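Local coordinates for protein hydrazine synthase alpha subunit (Candidatus Kuenenia stuttgartiensis, PDB 5C2V) that condenses hydroxylamine with ammonia to yield hydrazine, the second half-reaction of the hydrazine synthase complex, and carries two c-type hemes, at residues I432-L438 with R554-C559; I459-I465 with Y527-D533; E512-V518 with A574-W580. One frame throughout, in Å; residues are numbered along the deposited sequence.

Contact 1 of 3, residues I432-L438 with R554-C559; sequences ICFDTTL and RICSGC. With HEC (heme c), chain B.
Cys433 places its CB 3.5 Å from SG of Cys556, the sulfur that is bonded covalently to CAB of the heme. Three residues on, SG of Cys559 is joined to CAC, so the two thioethers tie neighbouring pyrroles to one short piece of chain. Cys559 N gives its hydrogen to Leu438 O, while the sulfur of Cys433, anti to its own backbone N (chi1 -177°), is turned to the Gly558 carbonyl with SG 3.6 Å from Gly558 O. Arg554 lies along the rim of the porphyrin, the heme methyl CMB sitting over one face of its guanidinium; NH1 of the same group is bound by Pro269 O.

Behind this shell, backbone bonds set the parallel register. Ile432 N reaches Arg554 O at 2.9 Å, Cys556 N returns to Ile432 O at 2.9 Å, and Phe434 N donates to Cys556 O at 3.0 Å. On the face away from Cys433 and Cys556, Ile432 and Ile555 lie side by side, CG2 to CG2 at 3.6 Å; next along the chain, Phe434 CZ comes to 3.9 Å from Ile555 CB. Leu215 of the beta subunit packs on Phe434. The sequence Cys556-Ser557-Gly558-Cys559-His560 is the CXXCH signature of c-type cytochromes, but here Tyr564 is the axial ligand of the iron and His560 binds zinc.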
# COMPACT_ATOMS: atom_id res chain seq x y z
N ILE D 432 -4.18 -11.28 -30.25
CA ILE D 432 -2.76 -11.44 -30.51
C ILE D 432 -1.90 -10.48 -29.69
O ILE D 432 -2.19 -9.28 -29.57
CB ILE D 432 -2.46 -11.24 -32.02
CG1 ILE D 432 -0.95 -11.21 -32.28
CG2 ILE D 432 -3.12 -9.97 -32.54
CD1 ILE D 432 -0.59 -11.07 -33.74
N CYS D 433 -0.84 -11.03 -29.10
CA CYS D 433 0.17 -10.26 -28.40
C CYS D 433 1.49 -10.37 -29.13
O CYS D 433 1.94 -11.48 -29.44
CB CYS D 433 0.31 -10.73 -26.95
SG CYS D 433 1.47 -9.76 -25.96
N PHE D 434 2.11 -9.24 -29.41
CA PHE D 434 3.34 -9.21 -30.19
C PHE D 434 4.54 -9.70 -29.39
O PHE D 434 5.39 -10.42 -29.91
CB PHE D 434 3.60 -7.79 -30.72
CG PHE D 434 2.47 -7.25 -31.55
CD1 PHE D 434 1.87 -8.04 -32.52
CD2 PHE D 434 2.00 -5.96 -31.35
CE1 PHE D 434 0.83 -7.54 -33.28
CE2 PHE D 434 0.96 -5.46 -32.11
CZ PHE D 434 0.37 -6.26 -33.08
N ASP D 435 4.62 -9.30 -28.12
CA ASP D 435 5.65 -9.83 -27.23
C ASP D 435 5.06 -10.15 -25.86
O ASP D 435 4.60 -9.26 -25.16
CB ASP D 435 6.81 -8.84 -27.10
CG ASP D 435 8.02 -9.45 -26.43
OD1 ASP D 435 8.07 -10.69 -26.29
OD2 ASP D 435 8.94 -8.68 -26.05
N THR D 436 5.09 -11.43 -25.47
CA THR D 436 4.50 -11.83 -24.20
C THR D 436 5.46 -11.64 -23.03
O THR D 436 5.05 -11.68 -21.87
CB THR D 436 4.04 -13.31 -24.24
OG1 THR D 436 5.06 -14.11 -24.84
CG2 THR D 436 2.76 -13.44 -25.04
N THR D 437 6.73 -11.43 -23.35
CA THR D 437 7.75 -11.23 -22.32
C THR D 437 7.98 -9.75 -22.04
O THR D 437 8.79 -9.39 -21.19
CB THR D 437 9.09 -11.87 -22.73
OG1 THR D 437 9.71 -11.08 -23.75
CG2 THR D 437 8.86 -13.28 -23.26
N LEU D 438 7.25 -8.90 -22.75
CA LEU D 438 7.40 -7.45 -22.63
C LEU D 438 6.45 -6.88 -21.58
O LEU D 438 5.23 -6.95 -21.74
CB LEU D 438 7.17 -6.78 -23.98
CG LEU D 438 7.31 -5.26 -24.04
CD1 LEU D 438 8.74 -4.83 -23.78
CD2 LEU D 438 6.82 -4.74 -25.38
N ARG D 554 -8.24 -8.61 -31.28
CA ARG D 554 -7.59 -7.53 -30.55
C ARG D 554 -6.09 -7.71 -30.40
O ARG D 554 -5.61 -8.80 -30.09
CB ARG D 554 -8.22 -7.35 -29.17
CG ARG D 554 -7.59 -6.21 -28.38
CD ARG D 554 -8.56 -5.53 -27.43
NE ARG D 554 -8.01 -4.26 -26.96
CZ ARG D 554 -8.52 -3.53 -25.98
NH1 ARG D 554 -9.61 -3.93 -25.35
NH2 ARG D 554 -7.93 -2.39 -25.63
N ILE D 555 -5.36 -6.62 -30.61
CA ILE D 555 -3.90 -6.65 -30.57
C ILE D 555 -3.37 -5.96 -29.33
O ILE D 555 -3.99 -5.05 -28.78
CB ILE D 555 -3.30 -5.97 -31.82
CG1 ILE D 555 -3.53 -4.46 -31.76
CG2 ILE D 555 -3.92 -6.54 -33.09
CD1 ILE D 555 -2.77 -3.69 -32.81
N CYS D 556 -2.21 -6.42 -28.85
CA CYS D 556 -1.50 -5.71 -27.80
C CYS D 556 0.00 -5.88 -28.00
O CYS D 556 0.47 -6.95 -28.39
CB CYS D 556 -1.92 -6.21 -26.42
SG CYS D 556 -1.82 -8.00 -26.21
N SER D 557 0.76 -4.81 -27.74
CA SER D 557 2.20 -4.83 -27.92
C SER D 557 2.87 -5.86 -27.03
O SER D 557 3.77 -6.59 -27.46
CB SER D 557 2.81 -3.45 -27.63
OG SER D 557 2.36 -2.48 -28.56
N GLY D 558 2.42 -5.91 -25.78
CA GLY D 558 3.12 -6.67 -24.76
C GLY D 558 2.23 -7.08 -23.62
O GLY D 558 1.01 -6.96 -23.69
N CYS D 559 2.84 -7.58 -22.55
CA CYS D 559 2.08 -8.01 -21.39
C CYS D 559 2.11 -6.88 -20.37
O CYS D 559 3.10 -6.68 -19.68
CB CYS D 559 2.69 -9.30 -20.83
SG CYS D 559 2.02 -9.92 -19.28
FE HEC B . -3.25 -6.99 -20.10
CHA HEC B . -4.26 -5.40 -17.21
CHB HEC B . -5.87 -5.54 -21.79
CHC HEC B . -2.51 -8.87 -22.90
CHD HEC B . -0.77 -8.61 -18.38
NA HEC B . -4.77 -5.71 -19.59
C1A HEC B . -5.01 -5.18 -18.34
C2A HEC B . -6.19 -4.35 -18.42
C3A HEC B . -6.64 -4.38 -19.68
C4A HEC B . -5.75 -5.24 -20.44
CMA HEC B . -7.88 -3.64 -20.23
CAA HEC B . -6.81 -3.56 -17.24
CBA HEC B . -6.37 -2.10 -17.29
CGA HEC B . -4.89 -1.98 -17.01
O1A HEC B . -4.19 -1.29 -17.79
O2A HEC B . -4.42 -2.57 -16.01
NB HEC B . -4.13 -7.28 -21.97
C1B HEC B . -5.02 -6.36 -22.50
C2B HEC B . -4.91 -6.42 -23.95
C3B HEC B . -3.99 -7.34 -24.26
C4B HEC B . -3.48 -7.90 -23.02
CMB HEC B . -5.72 -5.57 -24.95
CAB HEC B . -3.56 -7.71 -25.70
CBB HEC B . -3.98 -9.16 -26.01
NC HEC B . -1.85 -8.43 -20.58
C1C HEC B . -1.79 -9.15 -21.76
C2C HEC B . -0.78 -10.17 -21.61
C3C HEC B . -0.38 -10.17 -20.33
C4C HEC B . -1.00 -9.03 -19.67
CMC HEC B . -0.47 -11.28 -22.64
CAC HEC B . 0.66 -11.13 -19.72
CBC HEC B . -0.03 -12.02 -18.66
ND HEC B . -2.62 -7.01 -18.10
C1D HEC B . -1.54 -7.75 -17.64
C2D HEC B . -1.35 -7.48 -16.23
C3D HEC B . -2.44 -6.47 -15.87
C4D HEC B . -3.18 -6.24 -17.09
CMD HEC B . -0.27 -8.08 -15.31
CAD HEC B . -2.72 -5.83 -14.49
CBD HEC B . -3.17 -6.92 -13.53
CGD HEC B . -3.41 -6.32 -12.17
O1D HEC B . -3.60 -7.11 -11.21
O2D HEC B . -3.41 -5.07 -12.05

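Contact 2 of 3, residues I459-I465 with Y527-D533; sequences IKAVRII and YYMQILD. With HEC (heme c), chain B.
Arg463 leaves its strand with CG anti to the backbone N (chi1 177°) and bends at chi3 (-64°), while Gln530 runs out extended beyond CG; the two chains lie side by side and point the same way. NH1 of Arg463 thereby reaches OE1 of Gln530 at 2.9 Å, the oxygen lying at the edge of the guanidinium and in its plane, although guanidinium and amide are turned 78° apart. The guanidinium has further anchors that fix its rotation: NE binds Tyr508, NH2 the Gly536 carbonyl, and NH1 forms a salt bridge with Asp762. Leu532 crosses Arg463 at about a right angle and brings CD2 to 3.6 Å from NH1.

On this same face Ile465 lies over the ring of Tyr528, its CB 4.1 Å from the ring centroid in a CH-pi contact, displaced toward the rim. CD1 of Ile465 reaches as far as the phenol end, 3.5 Å from Tyr528 OH, a hydroxyl that is hydrogen-bonded to Arg503.

The opposite face carries Val462, Ile464, Met529 and Ile531. Bends at chi2 and chi3 carry the Met529 sulfur to the porphyrin, SD 3.5 Å from CHC of the heme, and Ile531 CG2 stands 3.9 Å from CAC. CG2 of Ile464 rests 3.8 Å from CD2 of Tyr527.

Between the faces, paired backbone bonds join Arg463 with Gln530 and Ile465 with Tyr528, the latter with Ile465 N to Tyr528 O at 3.0 Å. These are the two central strands of the four-stranded antiparallel sheet of the middle domain, one face of which forms a wall of the pocket of the pentacoordinated heme.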
# COMPACT_ATOMS: atom_id res chain seq x y z
N ILE D 459 8.98 -18.26 -22.62
CA ILE D 459 7.54 -18.43 -22.56
C ILE D 459 7.10 -19.37 -23.69
O ILE D 459 7.13 -19.00 -24.86
CB ILE D 459 6.80 -17.09 -22.69
CG1 ILE D 459 7.21 -16.15 -21.55
CG2 ILE D 459 5.29 -17.30 -22.69
CD1 ILE D 459 6.92 -16.69 -20.17
N LYS D 460 6.72 -20.58 -23.31
CA LYS D 460 6.34 -21.61 -24.27
C LYS D 460 4.90 -21.48 -24.74
O LYS D 460 4.61 -21.64 -25.93
CB LYS D 460 6.57 -22.99 -23.67
CG LYS D 460 8.02 -23.27 -23.30
CD LYS D 460 8.95 -22.99 -24.47
CE LYS D 460 10.37 -23.41 -24.15
NZ LYS D 460 11.33 -22.97 -25.20
N ALA D 461 4.00 -21.19 -23.81
CA ALA D 461 2.58 -21.14 -24.13
C ALA D 461 1.83 -20.16 -23.24
O ALA D 461 2.42 -19.46 -22.42
CB ALA D 461 1.97 -22.53 -24.01
N VAL D 462 0.51 -20.10 -23.43
CA VAL D 462 -0.36 -19.27 -22.62
C VAL D 462 -1.63 -20.04 -22.26
O VAL D 462 -2.17 -20.80 -23.07
CB VAL D 462 -0.76 -17.96 -23.34
CG1 VAL D 462 0.43 -17.03 -23.47
CG2 VAL D 462 -1.37 -18.25 -24.71
N ARG D 463 -2.07 -19.85 -21.02
CA ARG D 463 -3.32 -20.42 -20.55
C ARG D 463 -4.43 -19.38 -20.60
O ARG D 463 -4.27 -18.26 -20.12
CB ARG D 463 -3.18 -20.96 -19.12
CG ARG D 463 -4.49 -21.51 -18.55
CD ARG D 463 -4.34 -21.96 -17.10
NE ARG D 463 -3.42 -23.09 -16.96
CZ ARG D 463 -2.22 -23.01 -16.42
NH1 ARG D 463 -1.77 -21.85 -15.95
NH2 ARG D 463 -1.45 -24.09 -16.33
N ILE D 464 -5.55 -19.76 -21.20
CA ILE D 464 -6.70 -18.87 -21.33
C ILE D 464 -7.86 -19.39 -20.48
O ILE D 464 -8.31 -20.53 -20.64
CB ILE D 464 -7.16 -18.74 -22.79
CG1 ILE D 464 -5.95 -18.54 -23.71
CG2 ILE D 464 -8.14 -17.59 -22.93
CD1 ILE D 464 -6.31 -18.46 -25.18
N ILE D 465 -8.32 -18.52 -19.59
CA ILE D 465 -9.27 -18.86 -18.54
C ILE D 465 -10.56 -18.05 -18.67
O ILE D 465 -10.52 -16.84 -18.89
CB ILE D 465 -8.66 -18.59 -17.14
CG1 ILE D 465 -7.44 -19.48 -16.91
CG2 ILE D 465 -9.69 -18.78 -16.04
CD1 ILE D 465 -6.69 -19.17 -15.64
N TYR D 527 -12.87 -13.28 -19.96
CA TYR D 527 -11.69 -14.13 -19.95
C TYR D 527 -10.41 -13.36 -19.64
O TYR D 527 -10.38 -12.13 -19.72
CB TYR D 527 -11.54 -14.85 -21.29
CG TYR D 527 -10.95 -14.00 -22.39
CD1 TYR D 527 -11.74 -13.14 -23.13
CD2 TYR D 527 -9.59 -14.06 -22.70
CE1 TYR D 527 -11.21 -12.35 -24.14
CE2 TYR D 527 -9.05 -13.28 -23.71
CZ TYR D 527 -9.86 -12.43 -24.42
OH TYR D 527 -9.33 -11.65 -25.42
N TYR D 528 -9.36 -14.09 -19.28
CA TYR D 528 -8.02 -13.50 -19.15
C TYR D 528 -6.95 -14.54 -19.48
O TYR D 528 -7.26 -15.69 -19.78
CB TYR D 528 -7.81 -12.92 -17.75
CG TYR D 528 -7.86 -13.93 -16.62
CD1 TYR D 528 -6.70 -14.51 -16.14
CD2 TYR D 528 -9.07 -14.28 -16.03
CE1 TYR D 528 -6.73 -15.43 -15.10
CE2 TYR D 528 -9.11 -15.20 -15.00
CZ TYR D 528 -7.94 -15.77 -14.54
OH TYR D 528 -7.99 -16.68 -13.51
N MET D 529 -5.69 -14.13 -19.41
CA MET D 529 -4.59 -14.97 -19.90
C MET D 529 -3.44 -15.11 -18.91
O MET D 529 -3.27 -14.28 -18.01
CB MET D 529 -4.06 -14.40 -21.21
CG MET D 529 -3.59 -12.95 -21.11
SD MET D 529 -4.17 -11.93 -22.47
CE MET D 529 -5.94 -11.99 -22.19
N GLN D 530 -2.65 -16.17 -19.08
CA GLN D 530 -1.46 -16.40 -18.27
C GLN D 530 -0.29 -16.88 -19.14
O GLN D 530 -0.42 -17.88 -19.84
CB GLN D 530 -1.73 -17.44 -17.18
CG GLN D 530 -2.66 -16.97 -16.07
CD GLN D 530 -2.89 -18.05 -15.04
OE1 GLN D 530 -2.87 -19.24 -15.34
NE2 GLN D 530 -3.11 -17.64 -13.79
N ILE D 531 0.83 -16.18 -19.08
CA ILE D 531 2.03 -16.62 -19.79
C ILE D 531 2.69 -17.77 -19.03
O ILE D 531 2.77 -17.75 -17.81
CB ILE D 531 3.03 -15.47 -20.01
CG1 ILE D 531 3.45 -14.85 -18.67
CG2 ILE D 531 2.42 -14.40 -20.90
CD1 ILE D 531 4.45 -13.72 -18.81
N LEU D 532 3.15 -18.78 -19.77
CA LEU D 532 3.62 -20.02 -19.14
C LEU D 532 5.08 -20.34 -19.48
O LEU D 532 5.54 -20.05 -20.58
CB LEU D 532 2.73 -21.19 -19.56
CG LEU D 532 1.22 -20.98 -19.50
CD1 LEU D 532 0.49 -22.24 -19.94
CD2 LEU D 532 0.78 -20.56 -18.10
N ASP D 533 5.78 -20.94 -18.53
CA ASP D 533 7.16 -21.37 -18.76
C ASP D 533 7.20 -22.78 -19.34
O ASP D 533 6.16 -23.34 -19.70
CB ASP D 533 7.98 -21.30 -17.46
CG ASP D 533 7.37 -22.10 -16.32
OD1 ASP D 533 6.43 -22.89 -16.56
OD2 ASP D 533 7.83 -21.93 -15.17
FE HEC B . -3.25 -6.99 -20.10
CHA HEC B . -4.26 -5.40 -17.21
CHB HEC B . -5.87 -5.54 -21.79
CHC HEC B . -2.51 -8.87 -22.90
CHD HEC B . -0.77 -8.61 -18.38
NA HEC B . -4.77 -5.71 -19.59
C1A HEC B . -5.01 -5.18 -18.34
C2A HEC B . -6.19 -4.35 -18.42
C3A HEC B . -6.64 -4.38 -19.68
C4A HEC B . -5.75 -5.24 -20.44
CMA HEC B . -7.88 -3.64 -20.23
CAA HEC B . -6.81 -3.56 -17.24
CBA HEC B . -6.37 -2.10 -17.29
CGA HEC B . -4.89 -1.98 -17.01
O1A HEC B . -4.19 -1.29 -17.79
O2A HEC B . -4.42 -2.57 -16.01
NB HEC B . -4.13 -7.28 -21.97
C1B HEC B . -5.02 -6.36 -22.50
C2B HEC B . -4.91 -6.42 -23.95
C3B HEC B . -3.99 -7.34 -24.26
C4B HEC B . -3.48 -7.90 -23.02
CMB HEC B . -5.72 -5.57 -24.95
CAB HEC B . -3.56 -7.71 -25.70
CBB HEC B . -3.98 -9.16 -26.01
NC HEC B . -1.85 -8.43 -20.58
C1C HEC B . -1.79 -9.15 -21.76
C2C HEC B . -0.78 -10.17 -21.61
C3C HEC B . -0.38 -10.17 -20.33
C4C HEC B . -1.00 -9.03 -19.67
CMC HEC B . -0.47 -11.28 -22.64
CAC HEC B . 0.66 -11.13 -19.72
CBC HEC B . -0.03 -12.02 -18.66
ND HEC B . -2.62 -7.01 -18.10
C1D HEC B . -1.54 -7.75 -17.64
C2D HEC B . -1.35 -7.48 -16.23
C3D HEC B . -2.44 -6.47 -15.87
C4D HEC B . -3.18 -6.24 -17.09
CMD HEC B . -0.27 -8.08 -15.31
CAD HEC B . -2.72 -5.83 -14.49
CBD HEC B . -3.17 -6.92 -13.53
CGD HEC B . -3.41 -6.32 -12.17
O1D HEC B . -3.60 -7.11 -11.21
O2D HEC B . -3.41 -5.07 -12.05

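Contact 3 of 3, residues E512-V518 with A574-W580; sequences ESDGSTV and AKALYNW
Ser516 OG gives its proton to Asp514 OD1 at 2.6 Å, on the syn side, and accepts the hydrogen of Ala576 N at 3.2 Å, so one serine hydroxyl links the turn to the backbone of 574-580. Asp514 OD1 takes a second bond from the backbone N of Ser516, which arrives from above the carboxylate plane. The other carboxylate oxygen turns across the contact, where Lys575 N reaches Asp514 OD2 at 3.3 Å, again on the syn side.

The Lys575 chain runs extended beyond CG past Glu512 and Asp514 to Ser513, where NZ of Lys575 donates to Ser513 OG at 2.8 Å. The aliphatic part crosses Glu512 obliquely, with Lys575 CB 3.8 Å from Glu512 CG.

Farther along, Val518 divides its branches. CG1 packs 3.7 Å from Ala576 CB, while CG2 sits over a face of the Trp580 indole, 3.9 Å from the centroid of the five-membered ring. Trp85 of the gamma subunit stacks on the same tryptophan, whose NE1 is bonded to Thr430. The arrangement is a type I beta turn, Glu512 to Gly515, overlapped by an Asx turn at Asp514; it joins the turn before strand 517-522 to the loop 574-580, which faces the gamma subunit.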
# COMPACT_ATOMS: atom_id res chain seq x y z
N GLU D 512 5.27 -18.19 -29.94
CA GLU D 512 6.39 -18.21 -30.87
C GLU D 512 7.70 -17.88 -30.16
O GLU D 512 7.70 -17.32 -29.06
CB GLU D 512 6.16 -17.22 -32.01
CG GLU D 512 4.93 -17.51 -32.86
CD GLU D 512 5.10 -18.73 -33.74
OE1 GLU D 512 4.08 -19.22 -34.27
OE2 GLU D 512 6.24 -19.19 -33.92
N SER D 513 8.81 -18.25 -30.79
CA SER D 513 10.14 -18.08 -30.20
C SER D 513 10.48 -16.62 -29.91
O SER D 513 11.36 -16.33 -29.09
CB SER D 513 11.20 -18.68 -31.12
OG SER D 513 11.29 -17.96 -32.34
N ASP D 514 9.80 -15.69 -30.58
CA ASP D 514 10.05 -14.27 -30.38
C ASP D 514 9.11 -13.68 -29.34
O ASP D 514 9.14 -12.47 -29.07
CB ASP D 514 9.92 -13.51 -31.70
CG ASP D 514 8.51 -13.50 -32.24
OD1 ASP D 514 7.76 -14.46 -31.97
OD2 ASP D 514 8.14 -12.53 -32.94
N GLY D 515 8.26 -14.52 -28.76
CA GLY D 515 7.36 -14.09 -27.70
C GLY D 515 5.99 -13.67 -28.20
O GLY D 515 5.16 -13.19 -27.43
N SER D 516 5.75 -13.86 -29.49
CA SER D 516 4.47 -13.49 -30.09
C SER D 516 3.49 -14.66 -30.07
O SER D 516 3.87 -15.81 -30.28
CB SER D 516 4.67 -13.01 -31.53
OG SER D 516 5.23 -14.03 -32.34
N THR D 517 2.22 -14.36 -29.80
CA THR D 517 1.19 -15.39 -29.81
C THR D 517 -0.13 -14.84 -30.35
O THR D 517 -0.42 -13.66 -30.21
CB THR D 517 0.97 -15.98 -28.40
OG1 THR D 517 0.07 -17.09 -28.48
CG2 THR D 517 0.39 -14.93 -27.46
N VAL D 518 -0.92 -15.71 -30.97
CA VAL D 518 -2.22 -15.33 -31.50
C VAL D 518 -3.16 -16.53 -31.44
O VAL D 518 -2.73 -17.67 -31.62
CB VAL D 518 -2.10 -14.82 -32.96
CG1 VAL D 518 -1.47 -15.88 -33.86
CG2 VAL D 518 -3.46 -14.40 -33.50
N ALA D 574 6.28 -9.42 -35.85
CA ALA D 574 6.03 -10.63 -35.07
C ALA D 574 5.72 -11.83 -35.95
O ALA D 574 5.13 -11.70 -37.02
CB ALA D 574 4.88 -10.38 -34.10
N LYS D 575 6.11 -13.01 -35.48
CA LYS D 575 5.85 -14.25 -36.19
C LYS D 575 4.37 -14.59 -36.19
O LYS D 575 3.86 -15.21 -37.13
CB LYS D 575 6.65 -15.40 -35.57
CG LYS D 575 8.15 -15.30 -35.73
CD LYS D 575 8.83 -16.58 -35.28
CE LYS D 575 10.34 -16.53 -35.50
NZ LYS D 575 10.99 -17.82 -35.15
N ALA D 576 3.67 -14.18 -35.13
CA ALA D 576 2.26 -14.50 -34.97
C ALA D 576 1.39 -13.80 -36.02
O ALA D 576 0.32 -14.29 -36.37
CB ALA D 576 1.79 -14.12 -33.57
N LEU D 577 1.88 -12.66 -36.51
CA LEU D 577 1.16 -11.88 -37.52
C LEU D 577 0.87 -12.69 -38.77
O LEU D 577 -0.12 -12.45 -39.47
CB LEU D 577 1.96 -10.63 -37.88
CG LEU D 577 1.34 -9.65 -38.89
CD1 LEU D 577 0.03 -9.10 -38.36
CD2 LEU D 577 2.31 -8.53 -39.21
N TYR D 578 1.73 -13.66 -39.06
CA TYR D 578 1.59 -14.49 -40.25
C TYR D 578 0.80 -15.76 -39.98
O TYR D 578 0.50 -16.52 -40.90
CB TYR D 578 2.97 -14.82 -40.82
CG TYR D 578 3.74 -13.60 -41.26
CD1 TYR D 578 4.52 -12.88 -40.36
CD2 TYR D 578 3.69 -13.15 -42.57
CE1 TYR D 578 5.22 -11.75 -40.75
CE2 TYR D 578 4.39 -12.03 -42.98
CZ TYR D 578 5.15 -11.33 -42.06
OH TYR D 578 5.85 -10.22 -42.46
N ASN D 579 0.47 -16.00 -38.71
CA ASN D 579 -0.37 -17.14 -38.35
C ASN D 579 -1.83 -16.73 -38.17
O ASN D 579 -2.67 -17.56 -37.81
CB ASN D 579 0.15 -17.80 -37.07
CG ASN D 579 -0.31 -19.25 -36.93
OD1 ASN D 579 -0.76 -19.86 -37.90
ND2 ASN D 579 -0.21 -19.79 -35.72
N TRP D 580 -2.13 -15.46 -38.43
CA TRP D 580 -3.45 -14.92 -38.09
C TRP D 580 -4.50 -15.14 -39.17
O TRP D 580 -5.37 -16.00 -39.02
CB TRP D 580 -3.31 -13.42 -37.79
CG TRP D 580 -4.42 -12.84 -36.98
CD1 TRP D 580 -5.51 -13.49 -36.48
CD2 TRP D 580 -4.54 -11.47 -36.57
NE1 TRP D 580 -6.30 -12.61 -35.78
CE2 TRP D 580 -5.73 -11.37 -35.82
CE3 TRP D 580 -3.76 -10.33 -36.76
CZ2 TRP D 580 -6.16 -10.16 -35.26
CZ3 TRP D 580 -4.19 -9.14 -36.20
CH2 TRP D 580 -5.37 -9.06 -35.46

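Contacts 1 and 2 both border the heme of the middle domain. Their centres are about 12 Å apart, and they meet where Thr437 CG2 packs 3.7 Å from Ile459 CG1. Contact 3 lies about 9 Å from contact 1, centre to centre. Strand 428-433 stands between 517-522 and 553-556 in one sheet, and Cys433 N is 2.9 Å from Thr517 O, a probable hydrogen bond. The centres of contacts 2 and 3 are about 14 Å apart, and Val462 CG2 packs 4.2 Å from Thr517 OG1. Contact 3 lies farther from the heme, the Thr517 side chain about 6 Å from it, and leads out to the gamma subunit.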